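Local coordinates for protein tRNA(Phe) 7-((3-amino-3-carboxypropyl)-4-demethylwyosine(37)-N(4))-methyltransferase 1 (Pyrococcus horikoshii, PDB 2IT2) that probably methylates the N-4 position of a wyosine precursor at position 37 of tRNA(Phe), using S-adenosyl-L-methionine as methyl donor, at residues G56-M61 with F101-P106; I147-R152 with R182-K187. One frame throughout, in Å; residues are numbered along the deposited sequence.

Interaction 1: residues G56-M61 with F101-P106; sequences GRISVM and FLVRSP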
loop_
_atom_site.group_PDB
_atom_site.type_symbol
_atom_site.label_atom_id
_atom_site.label_comp_id
_atom_site.label_asym_id
_atom_site.label_seq_id
_atom_site.Cartn_x
_atom_site.Cartn_y
_atom_site.Cartn_z
ATOM N N GLY B 56 12.564 -0.117 6.166
ATOM C CA GLY B 56 11.635 -0.990 6.869
ATOM C C GLY B 56 11.592 -0.664 8.346
ATOM O O GLY B 56 12.587 -0.231 8.910
ATOM N N ARG B 57 10.454 -0.875 8.995
ATOM C CA ARG B 57 10.400 -0.553 10.410
ATOM C C ARG B 57 9.426 -1.357 11.248
ATOM O O ARG B 57 8.367 -1.772 10.777
ATOM C CB ARG B 57 10.074 0.930 10.584
ATOM C CG ARG B 57 8.646 1.301 10.237
ATOM C CD ARG B 57 8.322 2.714 10.721
ATOM N NE ARG B 57 6.906 3.056 10.593
ATOM C CZ ARG B 57 6.257 3.157 9.438
ATOM N NH1 ARG B 57 6.888 2.941 8.291
ATOM N NH2 ARG B 57 4.969 3.476 9.431
ATOM N N ILE B 58 9.816 -1.583 12.497
ATOM C CA ILE B 58 8.971 -2.266 13.470
ATOM C C ILE B 58 8.727 -1.164 14.482
ATOM O O ILE B 58 9.646 -0.425 14.844
ATOM C CB ILE B 58 9.682 -3.463 14.150
ATOM C CG1 ILE B 58 9.976 -4.546 13.105
ATOM C CG2 ILE B 58 8.801 -4.028 15.283
ATOM C CD1 ILE B 58 10.886 -5.648 13.587
ATOM N N SER B 59 7.490 -1.027 14.925
ATOM C CA SER B 59 7.193 0.032 15.859
ATOM C C SER B 59 6.164 -0.349 16.899
ATOM O O SER B 59 5.330 -1.215 16.675
ATOM C CB SER B 59 6.665 1.247 15.094
ATOM O OG SER B 59 7.442 1.539 13.942
ATOM N N VAL B 60 6.260 0.293 18.052
ATOM C CA VAL B 60 5.274 0.130 19.100
ATOM C C VAL B 60 4.861 1.577 19.267
ATOM O O VAL B 60 5.661 2.415 19.693
ATOM C CB VAL B 60 5.860 -0.387 20.413
ATOM C CG1 VAL B 60 4.824 -0.228 21.510
ATOM C CG2 VAL B 60 6.239 -1.853 20.272
HETATM N N MSE B 61 3.628 1.886 18.898
HETATM C CA MSE B 61 3.165 3.258 18.977
HETATM C C MSE B 61 1.718 3.382 19.406
HETATM O O MSE B 61 0.928 2.450 19.257
HETATM C CB MSE B 61 3.386 3.947 17.624
HETATM C CG MSE B 61 2.760 3.244 16.432
HETATM SE SE MSE B 61 0.898 3.670 16.191
HETATM C CE MSE B 61 1.022 5.068 14.873
ATOM N N PHE B 101 1.320 -2.626 17.541
ATOM C CA PHE B 101 2.619 -3.165 17.177
ATOM C C PHE B 101 2.513 -3.159 15.649
ATOM O O PHE B 101 1.628 -3.809 15.078
ATOM C CB PHE B 101 2.798 -4.590 17.718
ATOM C CG PHE B 101 4.127 -5.211 17.360
ATOM C CD1 PHE B 101 4.323 -5.785 16.103
ATOM C CD2 PHE B 101 5.181 -5.202 18.269
ATOM C CE1 PHE B 101 5.549 -6.333 15.754
ATOM C CE2 PHE B 101 6.419 -5.748 17.929
ATOM C CZ PHE B 101 6.602 -6.317 16.673
ATOM N N LEU B 102 3.392 -2.417 14.985
ATOM C CA LEU B 102 3.338 -2.304 13.532
ATOM C C LEU B 102 4.618 -2.748 12.833
ATOM O O LEU B 102 5.724 -2.576 13.356
ATOM C CB LEU B 102 3.068 -0.843 13.116
ATOM C CG LEU B 102 1.903 -0.095 13.782
ATOM C CD1 LEU B 102 1.902 1.370 13.355
ATOM C CD2 LEU B 102 0.588 -0.759 13.421
ATOM N N VAL B 103 4.442 -3.342 11.660
ATOM C CA VAL B 103 5.565 -3.716 10.808
ATOM C C VAL B 103 5.254 -3.080 9.452
ATOM O O VAL B 103 4.162 -3.276 8.907
ATOM C CB VAL B 103 5.715 -5.236 10.631
ATOM C CG1 VAL B 103 6.841 -5.524 9.648
ATOM C CG2 VAL B 103 6.040 -5.876 11.954
ATOM N N ARG B 104 6.203 -2.310 8.922
ATOM C CA ARG B 104 6.031 -1.638 7.633
ATOM C C ARG B 104 7.202 -1.883 6.693
ATOM O O ARG B 104 8.359 -1.918 7.112
ATOM C CB ARG B 104 5.857 -0.129 7.830
ATOM C CG ARG B 104 4.578 0.241 8.552
ATOM C CD ARG B 104 3.360 -0.059 7.693
ATOM N NE ARG B 104 2.116 0.372 8.326
ATOM C CZ ARG B 104 1.421 -0.361 9.190
ATOM N NH1 ARG B 104 1.847 -1.569 9.524
ATOM N NH2 ARG B 104 0.302 0.120 9.724
ATOM N N SER B 105 6.875 -2.027 5.414
ATOM C CA SER B 105 7.858 -2.280 4.358
ATOM C C SER B 105 8.761 -1.096 4.067
ATOM O O SER B 105 8.407 0.051 4.353
ATOM C CB SER B 105 7.128 -2.658 3.062
ATOM O OG SER B 105 7.959 -2.443 1.923
ATOM N N PRO B 106 9.959 -1.363 3.517
ATOM C CA PRO B 106 10.851 -0.252 3.192
ATOM C C PRO B 106 10.131 0.494 2.057
ATOM O O PRO B 106 9.299 -0.091 1.345
ATOM C CB PRO B 106 12.122 -0.950 2.678
ATOM C CG PRO B 106 12.110 -2.268 3.347
ATOM C CD PRO B 106 10.639 -2.659 3.346
HETATM O O HOH W 1 9.014 1.727 6.526
#
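Arg57 lays its guanidinium over the first two carbons of the Arg104 side chain: Arg104 CG sits 3.2 Å above the guanidinium plane, offset toward the rim, and Arg57 NH1 comes to 3.3 Å from Arg104 CB. CG of Arg57 stands between the backbone N and the carbonyl carbon (chi1 72°), and the chain then runs extended to NE. Arg104 turns at chi2 (-68°); the two guanidinium planes are 62° apart. Arg57 NH2 and Arg104 NE, both positively charged, remain 4.4 Å apart, and the Arg104 end is bound by the carbonyl O of the preceding residue, Val103, by Met153 O and by a salt bridge to Asp154. Water 1, in the Arg57 guanidinium plane, accepts a weak bond from NH1 and donates to Ser105 O. An alanine in place of Arg57 would probably uncover the Arg104 methylenes and deprive this water of one partner.

The backbones form an antiparallel ladder in the sheet, with Arg57–Arg104 and Ser59–Leu102 as hydrogen-bonded pairs; Arg104 N to Arg57 O is 2.9 Å and Leu102 N to Ser59 O 2.8 Å.

On the sheet face carrying Ile58 and Val60, Phe101 lies beside Ile58, pointing the same way, and CZ touches Ile58 CG2 at 3.5 Å. Helix 167-194 packs on this ring through Ile173 and Ala177. Leu102, on the face bearing Arg57, meets selenomethionine Met61, whose CG lies 3.7 Å from Leu102 CD1.

Interaction 2: residues I147-R152 with R182-K187; sequences IRSTER and RRFKEK
Glu151 meets Arg183 and Lys187 with different carboxylate oxygens. OE2 forms a salt bridge to Arg183 NH2 at 3.2 Å, and OE1 takes a weak, charged hydrogen bond from Lys187 NZ at 3.3 Å. The glutamate does not face Arg183 squarely. It crosses that side chain at about a right angle, with CG 3.5 Å above the guanidinium plane, toward its rim, and the carboxylate and guanidinium planes 34° apart. A bend at chi2 (47°) turns the glutamate chain, while Lys187 reaches in fully extended beyond CG.

Next to the charges lies Phe184. Glu151 CB touches its CE1 at 3.5 Å, and Glu151 O comes to the ring edge, near the ring plane, at 3.4 Å from CZ. Ser149 CB adds a looser contact to the same ring, 4.1 Å from CE1.

Further out, Lys187 NZ has its strongest polar partner in Gly129 O, which probably helps to hold the ammonium between Gly129 and the carboxylate. Phe184 is also packed against Val103 and Ser105 of strand 98-112. Thr150 O accepts a hydrogen bond from Arg152 of the second subunit, placing this loop at the dimer interface.

Two basic residues one helical turn apart, Arg183 and Lys187, thus share one acid in a salt-bridge network that joins helix 167-194 to the loop after strand 143-148, beside a buried phenylalanine packed on the antiparallel sheet.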
loop_
_atom_site.group_PDB
_atom_site.type_symbol
_atom_site.label_atom_id
_atom_site.label_comp_id
_atom_site.label_asym_id
_atom_site.label_seq_id
_atom_site.Cartn_x
_atom_site.Cartn_y
_atom_site.Cartn_z
ATOM N N ILE B 147 8.952 2.311 -4.685
ATOM C CA ILE B 147 9.257 0.883 -4.553
ATOM C C ILE B 147 8.826 0.476 -3.144
ATOM O O ILE B 147 9.254 1.079 -2.156
ATOM C CB ILE B 147 10.769 0.639 -4.748
ATOM C CG1 ILE B 147 11.170 1.058 -6.166
ATOM C CG2 ILE B 147 11.124 -0.821 -4.468
ATOM C CD1 ILE B 147 12.653 0.960 -6.439
ATOM N N ARG B 148 7.975 -0.539 -3.051
ATOM C CA ARG B 148 7.450 -0.971 -1.761
ATOM C C ARG B 148 7.016 -2.429 -1.829
ATOM O O ARG B 148 6.623 -2.911 -2.893
ATOM C CB ARG B 148 6.262 -0.071 -1.404
ATOM C CG ARG B 148 5.706 -0.230 -0.006
ATOM C CD ARG B 148 4.723 0.897 0.297
ATOM N NE ARG B 148 3.520 0.823 -0.525
ATOM C CZ ARG B 148 2.494 0.007 -0.299
ATOM N NH1 ARG B 148 2.501 -0.827 0.735
ATOM N NH2 ARG B 148 1.455 0.023 -1.122
ATOM N N SER B 149 7.083 -3.120 -0.691
ATOM C CA SER B 149 6.704 -4.530 -0.592
ATOM C C SER B 149 5.322 -4.654 0.051
ATOM O O SER B 149 4.809 -3.695 0.633
ATOM C CB SER B 149 7.746 -5.300 0.237
ATOM O OG SER B 149 7.650 -6.703 0.027
ATOM N N THR B 150 4.732 -5.843 -0.047
ATOM C CA THR B 150 3.393 -6.101 0.487
ATOM C C THR B 150 3.306 -6.517 1.950
ATOM O O THR B 150 2.249 -6.374 2.567
ATOM C CB THR B 150 2.687 -7.193 -0.319
ATOM O OG1 THR B 150 3.367 -8.441 -0.118
ATOM C CG2 THR B 150 2.682 -6.836 -1.797
ATOM N N GLU B 151 4.395 -7.048 2.497
ATOM C CA GLU B 151 4.415 -7.509 3.886
ATOM C C GLU B 151 4.166 -6.412 4.909
ATOM O O GLU B 151 4.688 -5.304 4.793
ATOM C CB GLU B 151 5.752 -8.188 4.202
ATOM C CG GLU B 151 5.926 -9.553 3.552
ATOM C CD GLU B 151 5.559 -9.553 2.080
ATOM O OE1 GLU B 151 6.170 -8.780 1.311
ATOM O OE2 GLU B 151 4.654 -10.323 1.689
ATOM N N ARG B 152 3.360 -6.731 5.915
ATOM C CA ARG B 152 3.066 -5.784 6.982
ATOM C C ARG B 152 2.281 -6.478 8.084
ATOM O O ARG B 152 1.784 -7.592 7.903
ATOM C CB ARG B 152 2.252 -4.604 6.455
ATOM C CG ARG B 152 0.863 -4.982 5.978
ATOM C CD ARG B 152 0.096 -3.762 5.472
ATOM N NE ARG B 152 -0.261 -2.847 6.553
ATOM C CZ ARG B 152 -0.733 -1.616 6.369
ATOM N NH1 ARG B 152 -0.904 -1.147 5.142
ATOM N NH2 ARG B 152 -1.046 -0.856 7.411
ATOM N N ARG B 182 13.407 -9.659 8.079
ATOM C CA ARG B 182 14.474 -10.391 7.414
ATOM C C ARG B 182 14.203 -10.418 5.915
ATOM O O ARG B 182 15.124 -10.253 5.111
ATOM C CB ARG B 182 14.570 -11.817 7.955
ATOM C CG ARG B 182 15.799 -12.558 7.460
ATOM C CD ARG B 182 15.711 -14.047 7.758
ATOM N NE ARG B 182 15.748 -14.337 9.185
ATOM C CZ ARG B 182 16.024 -15.536 9.690
ATOM N NH1 ARG B 182 16.288 -16.552 8.879
ATOM N NH2 ARG B 182 16.038 -15.723 11.002
ATOM N N ARG B 183 12.943 -10.614 5.540
ATOM C CA ARG B 183 12.555 -10.642 4.127
ATOM C C ARG B 183 12.786 -9.280 3.469
ATOM O O ARG B 183 13.251 -9.209 2.335
ATOM C CB ARG B 183 11.084 -11.043 3.982
ATOM C CG ARG B 183 10.806 -12.489 4.333
ATOM C CD ARG B 183 9.316 -12.792 4.259
ATOM N NE ARG B 183 8.766 -12.543 2.927
ATOM C CZ ARG B 183 7.482 -12.676 2.611
ATOM N NH1 ARG B 183 6.606 -13.060 3.532
ATOM N NH2 ARG B 183 7.071 -12.427 1.374
ATOM N N PHE B 184 12.469 -8.201 4.179
ATOM C CA PHE B 184 12.683 -6.865 3.630
ATOM C C PHE B 184 14.162 -6.659 3.326
ATOM O O PHE B 184 14.529 -6.167 2.255
ATOM C CB PHE B 184 12.250 -5.786 4.627
ATOM C CG PHE B 184 10.779 -5.775 4.931
ATOM C CD1 PHE B 184 9.841 -6.099 3.958
ATOM C CD2 PHE B 184 10.327 -5.390 6.193
ATOM C CE1 PHE B 184 8.471 -6.028 4.231
ATOM C CE2 PHE B 184 8.962 -5.317 6.470
ATOM C CZ PHE B 184 8.039 -5.639 5.493
ATOM N N LYS B 185 15.017 -7.036 4.274
ATOM C CA LYS B 185 16.457 -6.862 4.102
ATOM C C LYS B 185 17.000 -7.688 2.945
ATOM O O LYS B 185 17.905 -7.250 2.235
ATOM C CB LYS B 185 17.205 -7.239 5.380
ATOM C CG LYS B 185 16.757 -6.494 6.624
ATOM C CD LYS B 185 16.787 -4.991 6.433
ATOM C CE LYS B 185 16.469 -4.271 7.728
ATOM N NZ LYS B 185 16.505 -2.791 7.575
ATOM N N GLU B 186 16.448 -8.884 2.774
ATOM C CA GLU B 186 16.863 -9.775 1.694
ATOM C C GLU B 186 16.485 -9.175 0.350
ATOM O O GLU B 186 17.278 -9.202 -0.588
ATOM C CB GLU B 186 16.181 -11.135 1.824
ATOM C CG GLU B 186 16.585 -11.944 3.024
ATOM C CD GLU B 186 15.535 -12.977 3.366
ATOM O OE1 GLU B 186 14.986 -13.595 2.430
ATOM O OE2 GLU B 186 15.257 -13.183 4.567
ATOM N N LYS B 187 15.265 -8.650 0.258
ATOM C CA LYS B 187 14.780 -8.038 -0.974
ATOM C C LYS B 187 15.573 -6.783 -1.342
ATOM O O LYS B 187 15.811 -6.515 -2.521
ATOM C CB LYS B 187 13.288 -7.705 -0.843
ATOM C CG LYS B 187 12.408 -8.942 -0.785
ATOM C CD LYS B 187 10.938 -8.589 -0.693
ATOM C CE LYS B 187 10.097 -9.855 -0.755
ATOM N NZ LYS B 187 8.655 -9.526 -0.674
#

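From the N terminus, the chain first passes through 56-61 and returns at 101-106, so that interaction 1 closes a loop of 39 residues containing strand 73-78 and helix 84-91. Only afterwards does interaction 2 open: 147-152 is met by 182-187 after 29 residues, which include strand 153-159 and the first part of helix 167-194. The two loops run in series, neither nesting nor crossing. In space the centres of the two interactions are about 12 Å apart, and the contacts touch directly. Ser105 OG lies 2.8 Å from Ser149 N, a probable hydrogen bond, and Pro106 CD packs 3.5 Å from Phe184 CG. Strand 98-112 therefore connects its sheet partner 48-63 with both strand 143-148 and the long C-terminal helix.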